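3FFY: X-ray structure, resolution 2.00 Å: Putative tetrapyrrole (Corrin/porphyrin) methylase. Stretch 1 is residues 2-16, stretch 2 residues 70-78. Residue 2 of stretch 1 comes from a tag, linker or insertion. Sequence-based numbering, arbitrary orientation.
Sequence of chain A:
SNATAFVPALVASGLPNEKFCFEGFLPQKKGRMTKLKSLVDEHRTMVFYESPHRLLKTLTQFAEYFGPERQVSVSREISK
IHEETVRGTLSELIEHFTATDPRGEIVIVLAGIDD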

ATOM      1  N   ASN A   2      14.546  -8.512   5.614  1.00 44.45           N
ATOM      2  CA  ASN A   2      13.379  -9.448   5.365  1.00 44.11           C
ATOM      3  C   ASN A   2      13.296 -10.098   3.948  1.00 42.56           C
ATOM      4  O   ASN A   2      13.058  -9.419   2.930  1.00 41.36           O
ATOM      5  CB  ASN A   2      12.033  -8.775   5.636  1.00 44.43           C
ATOM      6  CG  ASN A   2      10.874  -9.792   5.650  1.00 46.65           C
ATOM      7  OD1 ASN A   2      11.077 -10.978   5.914  1.00 47.25           O
ATOM      8  ND2 ASN A   2       9.653  -9.320   5.367  1.00 51.42           N
ATOM      9  N   ALA A   3      13.447 -11.440   3.935  1.00 40.78           N
ATOM     10  CA  ALA A   3      13.481 -12.255   2.684  1.00 38.80           C
ATOM     11  C   ALA A   3      12.155 -12.248   1.884  1.00 36.37           C
ATOM     12  O   ALA A   3      12.193 -12.231   0.673  1.00 35.85           O
ATOM     13  CB  ALA A   3      13.916 -13.694   3.006  1.00 37.48           C
ATOM     14  N   THR A   4      11.011 -12.268   2.587  1.00 34.88           N
ATOM     15  CA  THR A   4       9.660 -12.315   1.998  1.00 33.61           C
ATOM     16  C   THR A   4       8.920 -10.978   2.121  1.00 33.20           C
ATOM     17  O   THR A   4       7.684 -10.912   2.150  1.00 32.95           O
ATOM     18  CB  THR A   4       8.845 -13.416   2.617  1.00 33.02           C
ATOM     19  OG1 THR A   4       8.855 -13.274   4.046  1.00 32.51           O
ATOM     20  CG2 THR A   4       9.430 -14.757   2.215  1.00 31.65           C
ATOM     21  N   ALA A   5       9.723  -9.913   2.133  1.00 32.66           N
ATOM     22  CA  ALA A   5       9.257  -8.526   2.011  1.00 32.28           C
ATOM     23  C   ALA A   5       8.399  -8.314   0.761  1.00 31.37           C
ATOM     24  O   ALA A   5       7.547  -7.417   0.734  1.00 31.15           O
ATOM     25  CB  ALA A   5      10.478  -7.578   1.980  1.00 32.52           C
ATOM     26  N   PHE A   6       8.629  -9.118  -0.278  1.00 29.23           N
ATOM     27  CA  PHE A   6       7.841  -8.975  -1.483  1.00 28.81           C
ATOM     28  C   PHE A   6       6.356  -9.217  -1.273  1.00 28.28           C
ATOM     29  O   PHE A   6       5.558  -8.620  -1.984  1.00 27.46           O
ATOM     30  CB  PHE A   6       8.374  -9.827  -2.636  1.00 28.93           C
ATOM     31  CG  PHE A   6       8.046 -11.288  -2.534  1.00 28.47           C
ATOM     32  CD1 PHE A   6       6.823 -11.775  -2.964  1.00 28.59           C
ATOM     33  CD2 PHE A   6       8.992 -12.193  -2.005  1.00 27.40           C
ATOM     34  CE1 PHE A   6       6.559 -13.140  -2.849  1.00 29.57           C
ATOM     35  CE2 PHE A   6       8.736 -13.517  -1.881  1.00 29.29           C
ATOM     36  CZ  PHE A   6       7.525 -14.011  -2.301  1.00 30.51           C
ATOM     37  N   VAL A   7       5.988 -10.062  -0.310  1.00 29.31           N
ATOM     38  CA  VAL A   7       4.559 -10.406  -0.104  1.00 30.07           C
ATOM     39  C   VAL A   7       3.723  -9.122   0.174  1.00 30.06           C
ATOM     40  O   VAL A   7       2.851  -8.773  -0.606  1.00 29.08           O
ATOM     41  CB  VAL A   7       4.394 -11.517   0.934  1.00 30.37           C
ATOM     42  CG1 VAL A   7       2.893 -11.878   1.149  1.00 31.67           C
ATOM     43  CG2 VAL A   7       5.160 -12.773   0.503  1.00 29.67           C
ATOM     44  N   PRO A   8       4.048  -8.356   1.230  1.00 31.05           N
ATOM     45  CA  PRO A   8       3.249  -7.120   1.393  1.00 31.89           C
ATOM     46  C   PRO A   8       3.446  -6.073   0.287  1.00 31.15           C
ATOM     47  O   PRO A   8       2.544  -5.277   0.026  1.00 30.65           O
ATOM     48  CB  PRO A   8       3.733  -6.564   2.743  1.00 32.76           C
ATOM     49  CG  PRO A   8       5.133  -7.201   2.941  1.00 32.11           C
ATOM     50  CD  PRO A   8       4.973  -8.577   2.358  1.00 31.37           C
ATOM     51  N   ALA A   9       4.624  -6.044  -0.349  1.00 31.21           N
ATOM     52  CA  ALA A   9       4.874  -5.117  -1.457  1.00 31.19           C
ATOM     53  C   ALA A   9       3.887  -5.384  -2.586  1.00 30.94           C
ATOM     54  O   ALA A   9       3.311  -4.451  -3.146  1.00 31.32           O
ATOM     55  CB  ALA A   9       6.336  -5.222  -1.979  1.00 30.80           C
ATOM     56  N   LEU A  10       3.679  -6.663  -2.901  1.00 30.86           N
ATOM     57  CA  LEU A  10       2.734  -7.030  -3.947  1.00 31.56           C
ATOM     58  C   LEU A  10       1.338  -6.534  -3.581  1.00 32.43           C
ATOM     59  O   LEU A  10       0.652  -6.010  -4.441  1.00 32.67           O
ATOM     60  CB  LEU A  10       2.664  -8.548  -4.200  1.00 31.39           C
ATOM     61  CG  LEU A  10       3.647  -9.200  -5.171  1.00 31.73           C
ATOM     62  CD1 LEU A  10       3.648 -10.754  -4.932  1.00 27.04           C
ATOM     63  CD2 LEU A  10       3.314  -8.781  -6.648  1.00 28.14           C
ATOM     64  N   VAL A  11       0.926  -6.734  -2.324  1.00 34.20           N
ATOM     65  CA  VAL A  11      -0.404  -6.309  -1.865  1.00 36.31           C
ATOM     66  C   VAL A  11      -0.596  -4.792  -1.972  1.00 37.70           C
ATOM     67  O   VAL A  11      -1.607  -4.322  -2.444  1.00 40.22           O
ATOM     68  CB  VAL A  11      -0.651  -6.754  -0.413  1.00 36.85           C
ATOM     69  CG1 VAL A  11      -1.959  -6.152   0.105  1.00 37.96           C
ATOM     70  CG2 VAL A  11      -0.710  -8.222  -0.323  1.00 34.07           C
ATOM     71  N   ALA A  12       0.433  -4.050  -1.572  1.00 38.51           N
ATOM     72  CA  ALA A  12       0.457  -2.599  -1.560  1.00 38.79           C
ATOM     73  C   ALA A  12       0.466  -2.031  -2.949  1.00 38.31           C
ATOM     74  O   ALA A  12       0.149  -0.858  -3.131  1.00 37.96           O
ATOM     75  CB  ALA A  12       1.763  -2.106  -0.822  1.00 39.28           C
ATOM     76  N   SER A  13       0.843  -2.845  -3.940  1.00 37.68           N
ATOM     77  CA  SER A  13       1.238  -2.293  -5.254  1.00 37.13           C
ATOM     78  C   SER A  13       0.076  -1.824  -6.117  1.00 37.16           C
ATOM     79  O   SER A  13       0.266  -1.058  -7.060  1.00 36.25           O
ATOM     80  CB  SER A  13       2.044  -3.313  -6.081  1.00 37.64           C
ATOM     81  OG  SER A  13       1.165  -4.294  -6.624  1.00 35.40           O
ATOM     82  N   GLY A  14      -1.106  -2.329  -5.833  1.00 37.39           N
ATOM     83  CA  GLY A  14      -2.210  -2.147  -6.730  1.00 38.96           C
ATOM     84  C   GLY A  14      -2.003  -2.683  -8.156  1.00 39.63           C
ATOM     85  O   GLY A  14      -2.724  -2.254  -9.071  1.00 41.52           O
ATOM     86  N   LEU A  15      -1.049  -3.606  -8.353  1.00 39.20           N
ATOM     87  CA  LEU A  15      -0.768  -4.218  -9.670  1.00 38.34           C
ATOM     88  C   LEU A  15      -1.227  -5.687  -9.643  1.00 37.98           C
ATOM     89  O   LEU A  15      -1.437  -6.252  -8.572  1.00 37.04           O
ATOM     90  CB  LEU A  15       0.728  -4.083 -10.053  1.00 37.44           C
ATOM     91  CG  LEU A  15       1.275  -2.672 -10.323  1.00 36.98           C
ATOM     92  CD1 LEU A  15       2.812  -2.688 -10.502  1.00 33.79           C
ATOM     93  CD2 LEU A  15       0.580  -2.075 -11.525  1.00 33.89           C
ATOM     94  N   PRO A  16      -1.433  -6.296 -10.817  1.00 38.21           N
ATOM     95  CA  PRO A  16      -1.864  -7.717 -10.778  1.00 39.24           C
ATOM     96  C   PRO A  16      -0.816  -8.538 -10.008  1.00 39.88           C
ATOM     97  O   PRO A  16       0.405  -8.366 -10.218  1.00 39.58           O
ATOM     98  CB  PRO A  16      -1.945  -8.130 -12.261  1.00 38.78           C
ATOM     99  CG  PRO A  16      -1.883  -6.831 -13.057  1.00 38.21           C
ATOM    100  CD  PRO A  16      -1.153  -5.822 -12.186  1.00 38.64           C
ATOM    101  N   ARG A  70       5.433   2.872 -17.826  1.00 28.18           N
ATOM    102  CA  ARG A  70       5.119   1.597 -17.159  1.00 27.66           C
ATOM    103  C   ARG A  70       4.868   1.821 -15.688  1.00 28.73           C
ATOM    104  O   ARG A  70       5.651   2.492 -14.997  1.00 29.54           O
ATOM    105  CB  ARG A  70       6.233   0.587 -17.311  1.00 28.19           C
ATOM    106  CG  ARG A  70       5.900  -0.859 -16.849  1.00 27.48           C
ATOM    107  CD  ARG A  70       4.888  -1.580 -17.799  1.00 29.19           C
ATOM    108  NE  ARG A  70       5.432  -1.919 -19.101  1.00 29.73           N
ATOM    109  CZ  ARG A  70       6.182  -2.994 -19.394  1.00 31.41           C
ATOM    110  NH1 ARG A  70       6.621  -3.146 -20.641  1.00 32.65           N
ATOM    111  NH2 ARG A  70       6.515  -3.907 -18.482  1.00 29.76           N
ATOM    112  N   GLN A  71       3.785   1.222 -15.206  1.00 28.94           N
ATOM    113  CA  GLN A  71       3.430   1.293 -13.807  1.00 28.65           C
ATOM    114  C   GLN A  71       4.387   0.508 -12.934  1.00 28.59           C
ATOM    115  O   GLN A  71       4.853  -0.585 -13.288  1.00 28.35           O
ATOM    116  CB  GLN A  71       1.978   0.850 -13.587  1.00 28.67           C
ATOM    117  CG  GLN A  71       0.930   1.814 -14.124  1.00 30.66           C
ATOM    118  CD  GLN A  71       0.906   3.159 -13.354  1.00 33.60           C
ATOM    119  OE1 GLN A  71       0.995   3.184 -12.124  1.00 37.11           O
ATOM    120  NE2 GLN A  71       0.753   4.263 -14.075  1.00 38.21           N
ATOM    121  N   VAL A  72       4.707   1.114 -11.780  1.00 28.00           N
ATOM    122  CA  VAL A  72       5.631   0.568 -10.844  1.00 27.41           C
ATOM    123  C   VAL A  72       5.244   0.996  -9.441  1.00 28.65           C
ATOM    124  O   VAL A  72       4.516   2.014  -9.245  1.00 28.53           O
ATOM    125  CB  VAL A  72       7.043   1.083 -11.161  1.00 28.08           C
ATOM    126  CG1 VAL A  72       7.099   2.658 -11.047  1.00 26.09           C
ATOM    127  CG2 VAL A  72       8.134   0.361 -10.329  1.00 25.96           C
ATOM    128  N   SER A  73       5.703   0.220  -8.458  1.00 30.16           N
ATOM    129  CA  SER A  73       5.450   0.483  -7.031  1.00 31.86           C
ATOM    130  C   SER A  73       6.764   0.192  -6.324  1.00 32.68           C
ATOM    131  O   SER A  73       7.314  -0.910  -6.494  1.00 32.38           O
ATOM    132  CB  SER A  73       4.399  -0.496  -6.484  1.00 33.47           C
ATOM    133  OG  SER A  73       3.918  -0.087  -5.215  1.00 37.19           O
ATOM    134  N   VAL A  74       7.227   1.123  -5.499  1.00 31.80           N
ATOM    135  CA  VAL A  74       8.417   0.889  -4.714  1.00 31.23           C
ATOM    136  C   VAL A  74       8.015   0.967  -3.242  1.00 30.95           C
ATOM    137  O   VAL A  74       7.338   1.929  -2.801  1.00 30.32           O
ATOM    138  CB  VAL A  74       9.557   1.854  -5.108  1.00 32.29           C
ATOM    139  CG1 VAL A  74      10.694   1.794  -4.049  1.00 29.80           C
ATOM    140  CG2 VAL A  74      10.025   1.554  -6.581  1.00 30.78           C
ATOM    141  N   SER A  75       8.359  -0.085  -2.518  1.00 30.86           N
ATOM    142  CA  SER A  75       7.899  -0.258  -1.168  1.00 32.09           C
ATOM    143  C   SER A  75       9.022  -0.568  -0.189  1.00 33.18           C
ATOM    144  O   SER A  75      10.003  -1.301  -0.466  1.00 31.20           O
ATOM    145  CB  SER A  75       6.856  -1.394  -1.058  1.00 32.22           C
ATOM    146  OG  SER A  75       5.687  -1.063  -1.764  1.00 34.99           O
ATOM    147  N   ARG A  76       8.798  -0.063   1.007  1.00 34.54           N
ATOM    148  CA  ARG A  76       9.675  -0.333   2.094  1.00 36.58           C
ATOM    149  C   ARG A  76       8.867  -0.882   3.241  1.00 36.79           C
ATOM    150  O   ARG A  76       7.807  -0.355   3.612  1.00 36.27           O
ATOM    151  CB  ARG A  76      10.368   0.966   2.463  1.00 38.05           C
ATOM    152  CG  ARG A  76      11.450   0.767   3.477  1.00 42.55           C
ATOM    153  CD  ARG A  76      11.998   2.068   3.877  1.00 47.71           C
ATOM    154  NE  ARG A  76      12.282   2.008   5.296  1.00 54.97           N
ATOM    155  CZ  ARG A  76      11.800   2.854   6.199  1.00 59.50           C
ATOM    156  NH1 ARG A  76      11.010   3.863   5.829  1.00 61.88           N
ATOM    157  NH2 ARG A  76      12.123   2.700   7.480  1.00 61.61           N
ATOM    158  N   GLU A  77       9.335  -1.993   3.772  1.00 38.00           N
ATOM    159  CA  GLU A  77       8.626  -2.636   4.832  1.00 40.17           C
ATOM    160  C   GLU A  77       9.092  -2.045   6.166  1.00 40.58           C
ATOM    161  O   GLU A  77      10.239  -2.230   6.542  1.00 42.55           O
ATOM    162  CB  GLU A  77       8.877  -4.129   4.791  1.00 41.00           C
ATOM    163  CG  GLU A  77       8.307  -4.780   6.019  1.00 43.75           C
ATOM    164  CD  GLU A  77       8.533  -6.274   6.104  1.00 48.53           C
ATOM    165  OE1 GLU A  77       8.625  -6.746   7.263  1.00 52.50           O
ATOM    166  OE2 GLU A  77       8.613  -6.967   5.052  1.00 53.52           O
ATOM    167  N   ILE A  78       8.248  -1.308   6.874  1.00 40.15           N
ATOM    168  CA  ILE A  78       8.648  -0.790   8.194  1.00 38.93           C
ATOM    169  C   ILE A  78       8.399  -1.842   9.269  1.00 38.77           C
ATOM    170  O   ILE A  78       9.084  -1.840  10.272  1.00 39.33           O
ATOM    171  CB  ILE A  78       7.922   0.507   8.546  1.00 39.00           C
ATOM    172  CG1 ILE A  78       8.271   1.581   7.525  1.00 39.36           C
ATOM    173  CG2 ILE A  78       8.259   0.930   9.976  1.00 37.61           C
ATOM    174  CD1 ILE A  78       7.155   2.576   7.276  1.00 39.66           C
TER
HETATM  175  O   HOH W   1       4.874  -2.231  -3.832  1.00 37.01           O

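The first stretch enters through a type I beta turn from Asn 2 to Ala 5 and continues into a helix that includes residues 6-12; the second is a strand, 71-77. Their axes approach to 8.5 Å, with N-to-C directions 134° apart, so they run roughly antiparallel but obliquely. The CA register follows: Ala 5 with Glu 77, Ala 9 with Ser 75 at 5.7 Å, Ser 13 with Ser 73 at 5.3 Å. No backbone hydrogen bond crosses between them; the one direct hydrogen bond is between side chains, and packing and one water do the rest, burying 383 Å² in total.

Strand alternation aims the CA-to-CB bonds of Gln 71, Ser 73, Ser 75 and Glu 77 toward the first stretch, while those of Val 72, Val 74 and Arg 76 point away. The small residues lie where the backbones are nearest: Ala 9 CB is 4.0 Å from Ser 75 CB, and Ser 13 CB is 3.7 Å from Ser 73 CB. Between them, water 1 donates to Ala 9 O (2.8 Å) and hydrogen-bonds to Ser 73 OG (2.7 Å) and Ser 75 OG (2.5 Å), giving polar groups partners in a tight space.

Ser 13, with chi1 in p, donates from OG to Leu 10 O (2.8 Å) and accepts from Leu 15 N at OG (2.9 Å), bracing the chain as Gly 14 turns out of the helix with positive phi, a conformation that favours glycine. Beyond it, Leu 15 directs its CA-to-CB bond toward the strand, its CD2 3.8 Å from Gln 71 CB, a carbon-carbon contact.

At the other end, Glu 77, extended with chi1 and chi2 both t, has the largest area covered by the other stretch, 74 Å². Its OE2 accepts from Asn 2 ND2 (2.6 Å, 153°), though Asn 2 is a tag residue, and lies 3.6 Å from Ala 5 CB.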